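Local atomic coordinates of cleavage stimulation factor 77 (Encephalitozoon cuniculi, PDB entry 2UY1), a protein that probably takes part in mRNA 3'-end processing as a homologue of the 77-kDa cleavage stimulation factor subunit, and may bind mRNA. Residues R177-E182 with H199-Y204; S208-E213 with I240-G245; V215-S220 with E433-R438. All blocks are in the same frame, centred on the assembly; numbering follows the deposited sequence.

Contact 1 of 3, residues R177-E182 with H199-Y204; sequences RLIDLE and HFIHNY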
loop_
_atom_site.group_PDB
_atom_site.type_symbol
_atom_site.label_atom_id
_atom_site.label_comp_id
_atom_site.label_asym_id
_atom_site.label_seq_id
_atom_site.Cartn_x
_atom_site.Cartn_y
_atom_site.Cartn_z
ATOM N N ARG B 177 11.174 28.572 -7.750
ATOM C CA ARG B 177 12.559 28.354 -8.179
ATOM C C ARG B 177 13.398 29.637 -8.264
ATOM O O ARG B 177 14.533 29.678 -7.778
ATOM C CB ARG B 177 12.570 27.618 -9.521
ATOM C CG ARG B 177 12.470 26.089 -9.406
ATOM C CD ARG B 177 12.508 25.439 -10.768
ATOM N NE ARG B 177 12.097 24.034 -10.717
ATOM C CZ ARG B 177 11.008 23.532 -11.304
ATOM N NH1 ARG B 177 10.194 24.305 -12.023
ATOM N NH2 ARG B 177 10.735 22.235 -11.194
ATOM N N LEU B 178 12.821 30.684 -8.856
ATOM C CA LEU B 178 13.470 31.997 -8.938
ATOM C C LEU B 178 13.795 32.575 -7.563
ATOM O O LEU B 178 14.939 32.998 -7.308
ATOM C CB LEU B 178 12.636 32.988 -9.768
ATOM C CG LEU B 178 13.094 34.473 -9.899
ATOM C CD1 LEU B 178 14.375 34.593 -10.760
ATOM C CD2 LEU B 178 12.004 35.358 -10.489
ATOM N N ILE B 179 12.790 32.603 -6.688
ATOM C CA ILE B 179 12.952 33.028 -5.309
ATOM C C ILE B 179 14.137 32.347 -4.628
ATOM O O ILE B 179 15.021 33.044 -4.084
ATOM C CB ILE B 179 11.648 32.809 -4.464
ATOM C CG1 ILE B 179 10.624 33.904 -4.773
ATOM C CG2 ILE B 179 11.953 32.789 -2.920
ATOM C CD1 ILE B 179 9.198 33.584 -4.325
ATOM N N ASP B 180 14.137 31.012 -4.654
ATOM C CA ASP B 180 15.218 30.202 -4.044
ATOM C C ASP B 180 16.624 30.519 -4.590
ATOM O O ASP B 180 17.566 30.644 -3.825
ATOM C CB ASP B 180 14.947 28.711 -4.226
ATOM C CG ASP B 180 13.665 28.240 -3.563
ATOM O OD1 ASP B 180 13.340 28.675 -2.424
ATOM O OD2 ASP B 180 12.980 27.409 -4.207
ATOM N N LEU B 181 16.747 30.609 -5.913
ATOM C CA LEU B 181 17.998 30.988 -6.592
ATOM C C LEU B 181 18.532 32.350 -6.116
ATOM O O LEU B 181 19.731 32.469 -5.838
ATOM C CB LEU B 181 17.820 30.980 -8.137
ATOM C CG LEU B 181 18.856 31.707 -9.040
ATOM C CD1 LEU B 181 19.901 30.764 -9.493
ATOM C CD2 LEU B 181 18.218 32.377 -10.248
ATOM N N GLU B 182 17.651 33.362 -6.046
ATOM C CA GLU B 182 17.996 34.717 -5.562
ATOM C C GLU B 182 18.267 34.810 -4.069
ATOM O O GLU B 182 19.079 35.643 -3.622
ATOM C CB GLU B 182 16.904 35.737 -5.929
ATOM C CG GLU B 182 16.865 36.160 -7.407
ATOM C CD GLU B 182 18.135 36.879 -7.893
ATOM O OE1 GLU B 182 18.830 37.545 -7.077
ATOM O OE2 GLU B 182 18.423 36.802 -9.106
ATOM N N HIS B 199 12.166 42.117 -2.542
ATOM C CA HIS B 199 10.839 42.744 -2.500
ATOM C C HIS B 199 10.260 42.788 -3.904
ATOM O O HIS B 199 9.144 42.343 -4.109
ATOM C CB HIS B 199 10.905 44.140 -1.896
ATOM C CG HIS B 199 11.104 44.148 -0.402
ATOM N ND1 HIS B 199 10.248 43.512 0.469
ATOM C CD2 HIS B 199 12.024 44.771 0.371
ATOM C CE1 HIS B 199 10.640 43.723 1.713
ATOM N NE2 HIS B 199 11.720 44.485 1.682
ATOM N N PHE B 200 11.047 43.258 -4.880
ATOM C CA PHE B 200 10.577 43.362 -6.265
ATOM C C PHE B 200 10.108 42.012 -6.768
ATOM O O PHE B 200 9.028 41.902 -7.358
ATOM C CB PHE B 200 11.655 43.904 -7.228
ATOM C CG PHE B 200 11.319 43.670 -8.654
ATOM C CD1 PHE B 200 10.476 44.545 -9.332
ATOM C CD2 PHE B 200 11.764 42.545 -9.302
ATOM C CE1 PHE B 200 10.122 44.296 -10.634
ATOM C CE2 PHE B 200 11.413 42.281 -10.633
ATOM C CZ PHE B 200 10.610 43.156 -11.296
ATOM N N ILE B 201 10.958 40.996 -6.584
ATOM C CA ILE B 201 10.674 39.654 -7.097
ATOM C C ILE B 201 9.361 39.129 -6.512
ATOM O O ILE B 201 8.508 38.692 -7.264
ATOM C CB ILE B 201 11.923 38.686 -6.893
ATOM C CG1 ILE B 201 13.042 39.059 -7.901
ATOM C CG2 ILE B 201 11.544 37.219 -6.957
ATOM C CD1 ILE B 201 14.308 38.163 -7.867
ATOM N N HIS B 202 9.180 39.207 -5.189
ATOM C CA HIS B 202 7.953 38.715 -4.534
ATOM C C HIS B 202 6.699 39.527 -4.949
ATOM O O HIS B 202 5.634 38.961 -5.198
ATOM C CB HIS B 202 8.073 38.771 -3.005
ATOM C CG HIS B 202 8.939 37.695 -2.411
ATOM N ND1 HIS B 202 10.273 37.893 -2.104
ATOM C CD2 HIS B 202 8.655 36.416 -2.056
ATOM C CE1 HIS B 202 10.787 36.767 -1.627
ATOM N NE2 HIS B 202 9.824 35.859 -1.576
ATOM N N ASN B 203 6.825 40.846 -5.034
ATOM C CA ASN B 203 5.685 41.669 -5.481
ATOM C C ASN B 203 5.327 41.429 -6.931
ATOM O O ASN B 203 4.143 41.309 -7.265
ATOM C CB ASN B 203 5.969 43.143 -5.274
ATOM C CG ASN B 203 5.734 43.570 -3.874
ATOM O OD1 ASN B 203 6.668 43.963 -3.168
ATOM N ND2 ASN B 203 4.490 43.474 -3.430
ATOM N N TYR B 204 6.333 41.388 -7.804
ATOM C CA TYR B 204 6.091 41.065 -9.223
ATOM C C TYR B 204 5.413 39.693 -9.302
ATOM O O TYR B 204 4.483 39.529 -10.047
ATOM C CB TYR B 204 7.393 41.031 -10.022
ATOM C CG TYR B 204 7.212 40.696 -11.486
ATOM C CD1 TYR B 204 6.889 41.717 -12.408
ATOM C CD2 TYR B 204 7.355 39.399 -11.965
ATOM C CE1 TYR B 204 6.709 41.454 -13.743
ATOM C CE2 TYR B 204 7.171 39.134 -13.342
ATOM C CZ TYR B 204 6.845 40.191 -14.213
ATOM O OH TYR B 204 6.661 40.032 -15.578
#
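Ile201 pushes its side chain between Leu178, Ile179 and Glu182 and gives up more surface than any other residue of this contact. Its two branches divide the work. With CG1 beside the backbone N (chi1 -73°), the shorter branch CG2 is left anti to N and reaches Leu178 CD2 at 4.0 Å; the same CG2 lies 4.1 Å from Ile179 CG1, where the two isoleucine side chains lie alongside each other, pointing opposite ways. The longer branch points to Glu182, and the two side chains cross at about a right angle. Ile201 CD1 comes within 3.3 Å of Glu182 CG, a tight fit against the aliphatic part of the acid. The carboxylate end of Glu182 is instead engaged by Arg197 in a salt bridge, which probably offsets its charge at this buried place.

Ile179 then turns to His202, again roughly at a right angle. Its CD1 lies 3.6 Å from His202 NE2, and its CG1 makes an off-centre CH-pi contact, 4.2 Å from the centroid of the His202 ring. The imidazole is steadied from its other nitrogen, as His202 ND1 is hydrogen-bonded to the carbonyl oxygen of Met198, one turn earlier in the helix. No hydrogen bond joins the two segments, so the contact is carried by apolar and CH-pi packing, all five touching residues being buried.

The helices 173-184 and 193-208, consecutive in the chain, run antiparallel here, with local axes 10.6 Å apart and 174° between their directions, a helical hairpin as in TPR-like superhelices. Trp82 covers Leu178 and Ile201, Ile163 of helix 150-167 packs on Glu182, and helix 213-225 closes another flank by placing Phe218 on Ile179 and stacking Tyr222 on the His202 ring.

Contact 2 of 3, residues S208-E213 with I240-G245; sequences SFFYAE and IEMSDG. Unlike the reference sequence in segment 208-213: Phe210 (reference Tyr).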
loop_
_atom_site.group_PDB
_atom_site.type_symbol
_atom_site.label_atom_id
_atom_site.label_comp_id
_atom_site.label_asym_id
_atom_site.label_seq_id
_atom_site.Cartn_x
_atom_site.Cartn_y
_atom_site.Cartn_z
ATOM N N SER B 208 1.767 38.765 -10.871
ATOM C CA SER B 208 1.632 37.749 -11.914
ATOM C C SER B 208 0.638 36.618 -11.523
ATOM O O SER B 208 -0.125 36.067 -12.364
ATOM C CB SER B 208 3.010 37.187 -12.305
ATOM O OG SER B 208 2.882 36.385 -13.478
ATOM N N PHE B 209 0.634 36.255 -10.249
ATOM C CA PHE B 209 -0.210 35.121 -9.811
ATOM C C PHE B 209 -1.097 35.511 -8.633
ATOM O O PHE B 209 -1.220 34.780 -7.655
ATOM C CB PHE B 209 0.642 33.896 -9.453
ATOM C CG PHE B 209 1.614 33.491 -10.515
ATOM C CD1 PHE B 209 1.191 32.759 -11.610
ATOM C CD2 PHE B 209 2.964 33.805 -10.391
ATOM C CE1 PHE B 209 2.081 32.376 -12.584
ATOM C CE2 PHE B 209 3.848 33.449 -11.354
ATOM C CZ PHE B 209 3.408 32.732 -12.475
ATOM N N PHE B 210 -1.733 36.670 -8.780
ATOM C CA PHE B 210 -2.534 37.294 -7.742
ATOM C C PHE B 210 -3.578 36.330 -7.160
ATOM O O PHE B 210 -3.999 36.470 -6.011
ATOM C CB PHE B 210 -3.234 38.524 -8.319
ATOM C CG PHE B 210 -4.330 38.182 -9.315
ATOM C CD1 PHE B 210 -4.042 38.090 -10.673
ATOM C CD2 PHE B 210 -5.638 37.916 -8.888
ATOM C CE1 PHE B 210 -5.045 37.767 -11.615
ATOM C CE2 PHE B 210 -6.645 37.582 -9.828
ATOM C CZ PHE B 210 -6.349 37.516 -11.190
ATOM N N TYR B 211 -3.965 35.366 -7.978
ATOM C CA TYR B 211 -4.986 34.376 -7.668
ATOM C C TYR B 211 -4.484 33.166 -6.846
ATOM O O TYR B 211 -5.278 32.453 -6.241
ATOM C CB TYR B 211 -5.629 33.918 -8.989
ATOM C CG TYR B 211 -4.676 33.208 -9.972
ATOM C CD1 TYR B 211 -4.469 31.826 -9.898
ATOM C CD2 TYR B 211 -3.999 33.926 -10.971
ATOM C CE1 TYR B 211 -3.601 31.171 -10.799
ATOM C CE2 TYR B 211 -3.145 33.296 -11.869
ATOM C CZ TYR B 211 -2.950 31.918 -11.778
ATOM O OH TYR B 211 -2.099 31.282 -12.681
ATOM N N ALA B 212 -3.169 32.955 -6.794
ATOM C CA ALA B 212 -2.606 31.722 -6.248
ATOM C C ALA B 212 -2.106 31.952 -4.813
ATOM O O ALA B 212 -1.187 32.726 -4.570
ATOM C CB ALA B 212 -1.485 31.252 -7.111
ATOM N N GLU B 213 -2.700 31.270 -3.862
ATOM C CA GLU B 213 -2.415 31.549 -2.447
ATOM C C GLU B 213 -0.956 31.292 -2.030
ATOM O O GLU B 213 -0.458 31.889 -1.072
ATOM C CB GLU B 213 -3.478 30.916 -1.537
ATOM C CG GLU B 213 -3.313 29.500 -1.080
ATOM C CD GLU B 213 -4.659 28.972 -0.509
ATOM O OE1 GLU B 213 -5.348 29.651 0.323
ATOM O OE2 GLU B 213 -5.046 27.864 -0.900
ATOM N N ILE B 240 -5.794 36.781 1.215
ATOM C CA ILE B 240 -7.124 36.256 1.586
ATOM C C ILE B 240 -8.287 36.954 0.820
ATOM O O ILE B 240 -9.342 36.342 0.528
ATOM C CB ILE B 240 -7.327 36.373 3.094
ATOM C CG1 ILE B 240 -6.558 35.260 3.792
ATOM C CG2 ILE B 240 -8.802 36.201 3.480
ATOM C CD1 ILE B 240 -6.448 35.433 5.269
ATOM N N GLU B 241 -8.083 38.218 0.450
ATOM C CA GLU B 241 -9.096 38.891 -0.283
ATOM C C GLU B 241 -9.034 38.527 -1.770
ATOM O O GLU B 241 -10.053 38.636 -2.459
ATOM C CB GLU B 241 -9.026 40.399 -0.020
ATOM C CG GLU B 241 -9.670 40.770 1.296
ATOM C CD GLU B 241 -11.147 40.291 1.393
ATOM O OE1 GLU B 241 -11.893 40.422 0.386
ATOM O OE2 GLU B 241 -11.560 39.784 2.472
ATOM N N MET B 242 -7.876 38.032 -2.246
ATOM C CA MET B 242 -7.634 37.930 -3.691
ATOM C C MET B 242 -7.591 36.514 -4.251
ATOM O O MET B 242 -7.761 36.327 -5.458
ATOM C CB MET B 242 -6.358 38.672 -4.124
ATOM C CG MET B 242 -6.365 40.170 -3.939
ATOM S SD MET B 242 -7.447 41.118 -5.057
ATOM C CE MET B 242 -6.888 40.531 -6.681
ATOM N N SER B 243 -7.326 35.535 -3.394
ATOM C CA SER B 243 -7.281 34.143 -3.798
ATOM C C SER B 243 -8.400 33.467 -3.038
ATOM O O SER B 243 -9.051 34.111 -2.218
ATOM C CB SER B 243 -5.952 33.509 -3.404
ATOM O OG SER B 243 -4.880 34.405 -3.618
ATOM N N ASP B 244 -8.547 32.157 -3.240
ATOM C CA ASP B 244 -9.770 31.463 -2.899
ATOM C C ASP B 244 -9.780 30.432 -1.718
ATOM O O ASP B 244 -10.737 30.401 -0.937
ATOM C CB ASP B 244 -10.307 30.826 -4.187
ATOM C CG ASP B 244 -11.751 31.190 -4.445
ATOM O OD1 ASP B 244 -12.069 32.413 -4.326
ATOM O OD2 ASP B 244 -12.550 30.255 -4.751
ATOM N N GLY B 245 -8.764 29.587 -1.605
ATOM C CA GLY B 245 -8.758 28.462 -0.618
ATOM C C GLY B 245 -8.796 28.740 0.898
ATOM O O GLY B 245 -8.655 29.889 1.354
#
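Phe210 and Met242 meet through one pair of carbons, Met242 CE lying 3.6 Å from Phe210 CD2 at an oblique angle to the ring. Phe210, a tyrosine in the reference sequence, has chi1 of 70°, which sets CG between the backbone N and the carbonyl carbon, and the neighbouring Tyr211 CB covers one face of the ring near the rim. Met242 does not extend: chi2 places SD and chi3, at -54°, places CE in a doubly bent chain that crosses the Phe210 side chain at about a right angle.

Ser243 carries the polar part. Its OG stands anti to the carbonyl carbon and points to Phe210 O at 3.3 Å, in a weak bond that is not settled, because Gly239 O, in the last turn of helix 229-242, is a second acceptor for the same proton. Phe210 O has a further partner in Tyr216 OH. Ser243 CB, meanwhile, is pressed against Tyr211 O at 3.1 Å, where the two backbones run nearest, the CA atoms of Tyr211 and Ser243 being 4.5 Å apart.

Glu213 approaches Gly245 from the other end of the contact. With chi1 at 87° its CG also lies between N and the carbonyl carbon, and beyond it the chain runs out extended, laying CD 4.1 Å from Gly245 CA. The absence of a side chain at Gly245 lets the carboxylate rest against the backbone there. Glu213 OE1 is hydrogen-bonded to Leu248 N near the start of helix 247-255.

Residues 209-212 form a type I turn, closed by Ala212 N to Phe209 O, in the link from helix 193-208 to helix 213-225. It packs against the end of helix 229-242 and the loop that leaves it, while Tyr216 of helix 213-225 lies against both Met242 and Ser243.

Contact 3 of 3, residues V215-S220 with E433-R438; sequences VYFFYS and EGILGR
Ile435 sits over one face of the Phe218 ring in a CH-pi contact, its CG2 4.1 Å from the ring centroid and 17° off the normal. Chi1 at -170° puts CG1 anti to the backbone N, and there CG1 closes to 3.4 Å from Phe218 CD1.

Further apolar contacts spread out from this pair. Phe218 CZ approaches Leu436 CD1 at 4.3 Å, and Phe217 CE2 lies 4.1 Å from Arg438 CB. Phe217 also meets main-chain oxygens, with Ile435 O at the edge of its ring, 3.9 Å from CE2, and Arg438 O 3.8 Å from CZ.

No hydrogen bond links the segments. The guanidinium of Arg438 leads away from the contact to a salt bridge with an acidic side chain of another protein chain, while Ile435 N is hydrogen-bonded to Asp180 OD1.

The local axes of helices 213-225 and 434-446 cross at 106°, so the helix from the C-terminal part of the chain lies steeply across its partner. Helix 173-184 borders both, with Ala176 and Ile179 touching Phe218 and Ile435 alike, and Phe442 meets the Phe217 ring edge-to-face.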
loop_
_atom_site.group_PDB
_atom_site.type_symbol
_atom_site.label_atom_id
_atom_site.label_comp_id
_atom_site.label_asym_id
_atom_site.label_seq_id
_atom_site.Cartn_x
_atom_site.Cartn_y
_atom_site.Cartn_z
ATOM N N VAL B 215 1.800 32.236 -3.527
ATOM C CA VAL B 215 2.634 33.424 -3.684
ATOM C C VAL B 215 2.646 34.265 -2.410
ATOM O O VAL B 215 3.685 34.793 -2.011
ATOM C CB VAL B 215 2.156 34.298 -4.859
ATOM C CG1 VAL B 215 2.425 33.599 -6.183
ATOM C CG2 VAL B 215 0.677 34.623 -4.710
ATOM N N TYR B 216 1.484 34.384 -1.779
ATOM C CA TYR B 216 1.323 35.210 -0.578
ATOM C C TYR B 216 2.043 34.546 0.569
ATOM O O TYR B 216 2.666 35.231 1.375
ATOM C CB TYR B 216 -0.171 35.424 -0.258
ATOM C CG TYR B 216 -0.890 36.120 -1.378
ATOM C CD1 TYR B 216 -0.984 37.522 -1.416
ATOM C CD2 TYR B 216 -1.415 35.390 -2.464
ATOM C CE1 TYR B 216 -1.613 38.193 -2.509
ATOM C CE2 TYR B 216 -2.033 36.042 -3.537
ATOM C CZ TYR B 216 -2.124 37.427 -3.545
ATOM O OH TYR B 216 -2.769 38.068 -4.585
ATOM N N PHE B 217 1.952 33.222 0.663
ATOM C CA PHE B 217 2.723 32.485 1.689
ATOM C C PHE B 217 4.252 32.643 1.458
ATOM O O PHE B 217 4.988 32.767 2.426
ATOM C CB PHE B 217 2.311 30.998 1.749
ATOM C CG PHE B 217 3.285 30.100 2.559
ATOM C CD1 PHE B 217 3.049 29.840 3.896
ATOM C CD2 PHE B 217 4.453 29.550 1.948
ATOM C CE1 PHE B 217 3.929 28.992 4.639
ATOM C CE2 PHE B 217 5.370 28.755 2.664
ATOM C CZ PHE B 217 5.126 28.490 4.032
ATOM N N PHE B 218 4.718 32.596 0.191
ATOM C CA PHE B 218 6.164 32.753 -0.108
ATOM C C PHE B 218 6.725 34.076 0.446
ATOM O O PHE B 218 7.734 34.102 1.165
ATOM C CB PHE B 218 6.475 32.792 -1.610
ATOM C CG PHE B 218 6.157 31.536 -2.387
ATOM C CD1 PHE B 218 6.023 30.272 -1.786
ATOM C CD2 PHE B 218 6.080 31.621 -3.769
ATOM C CE1 PHE B 218 5.741 29.116 -2.557
ATOM C CE2 PHE B 218 5.818 30.488 -4.529
ATOM C CZ PHE B 218 5.632 29.240 -3.919
ATOM N N TYR B 219 6.057 35.174 0.101
ATOM C CA TYR B 219 6.417 36.528 0.577
ATOM C C TYR B 219 6.249 36.686 2.069
ATOM O O TYR B 219 7.121 37.256 2.747
ATOM C CB TYR B 219 5.596 37.598 -0.166
ATOM C CG TYR B 219 6.177 39.013 -0.123
ATOM C CD1 TYR B 219 7.532 39.221 0.096
ATOM C CD2 TYR B 219 5.390 40.122 -0.414
ATOM C CE1 TYR B 219 8.086 40.490 0.074
ATOM C CE2 TYR B 219 5.915 41.416 -0.390
ATOM C CZ TYR B 219 7.242 41.599 -0.164
ATOM O OH TYR B 219 7.765 42.881 -0.145
ATOM N N SER B 220 5.129 36.219 2.607
ATOM C CA SER B 220 4.924 36.281 4.052
ATOM C C SER B 220 6.129 35.658 4.790
ATOM O O SER B 220 6.667 36.237 5.752
ATOM C CB SER B 220 3.620 35.543 4.412
ATOM O OG SER B 220 3.478 35.407 5.834
ATOM N N GLU B 433 10.975 21.041 -2.492
ATOM C CA GLU B 433 12.191 21.667 -2.023
ATOM C C GLU B 433 12.063 23.222 -1.937
ATOM O O GLU B 433 11.194 23.794 -2.541
ATOM C CB GLU B 433 13.309 21.325 -3.023
ATOM C CG GLU B 433 14.536 22.138 -2.696
ATOM C CD GLU B 433 15.826 21.787 -3.403
ATOM O OE1 GLU B 433 15.828 20.905 -4.319
ATOM O OE2 GLU B 433 16.832 22.436 -2.984
ATOM N N GLY B 434 12.959 23.913 -1.239
ATOM C CA GLY B 434 12.933 25.394 -1.205
ATOM C C GLY B 434 11.640 25.956 -0.613
ATOM O O GLY B 434 11.070 25.362 0.303
ATOM N N ILE B 435 11.159 27.096 -1.132
ATOM C CA ILE B 435 10.010 27.757 -0.519
ATOM C C ILE B 435 8.664 27.061 -0.830
ATOM O O ILE B 435 7.687 27.155 -0.047
ATOM C CB ILE B 435 9.987 29.303 -0.805
ATOM C CG1 ILE B 435 8.906 29.975 0.059
ATOM C CG2 ILE B 435 9.847 29.582 -2.320
ATOM C CD1 ILE B 435 9.355 30.292 1.485
ATOM N N LEU B 436 8.602 26.342 -1.945
ATOM C CA LEU B 436 7.427 25.492 -2.214
ATOM C C LEU B 436 7.396 24.243 -1.306
ATOM O O LEU B 436 6.365 23.825 -0.861
ATOM C CB LEU B 436 7.420 25.085 -3.686
ATOM C CG LEU B 436 6.222 24.376 -4.339
ATOM C CD1 LEU B 436 4.885 25.056 -4.102
ATOM C CD2 LEU B 436 6.477 24.237 -5.834
ATOM N N GLY B 437 8.558 23.652 -1.077
ATOM C CA GLY B 437 8.792 22.703 0.012
ATOM C C GLY B 437 8.215 23.153 1.328
ATOM O O GLY B 437 7.471 22.397 1.981
ATOM N N ARG B 438 8.529 24.392 1.717
ATOM C CA ARG B 438 8.020 24.994 2.951
ATOM C C ARG B 438 6.487 25.059 2.984
ATOM O O ARG B 438 5.858 24.739 3.990
ATOM C CB ARG B 438 8.648 26.383 3.170
ATOM C CG ARG B 438 10.072 26.282 3.673
ATOM C CD ARG B 438 10.819 27.594 3.623
ATOM N NE ARG B 438 12.260 27.407 3.865
ATOM C CZ ARG B 438 12.870 27.452 5.064
ATOM N NH1 ARG B 438 12.172 27.658 6.194
ATOM N NH2 ARG B 438 14.193 27.311 5.137
#

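How the contacts relate
Helix 213-225 ties the three contacts together. Contacts 1 and 3, with centres about 10 Å apart, are bridged by two probable hydrogen bonds: His199 ND1 to Tyr219 OH at 2.6 Å, and Asp180 OD1 to Ile435 N at 3.0 Å. The second ties helix 434-446, far along the sequence, to helix 173-184. Contacts 2 and 3, about 14 Å apart between centres, alternate along the chain and join at Tyr216, whose OH is probably hydrogen-bonded to Phe210 O at 2.5 Å. Contacts 1 and 2 are about 17 Å apart between centres and connected through sequence, helix 193-208 leading from one to the other. Only contact 3 reaches another protein chain.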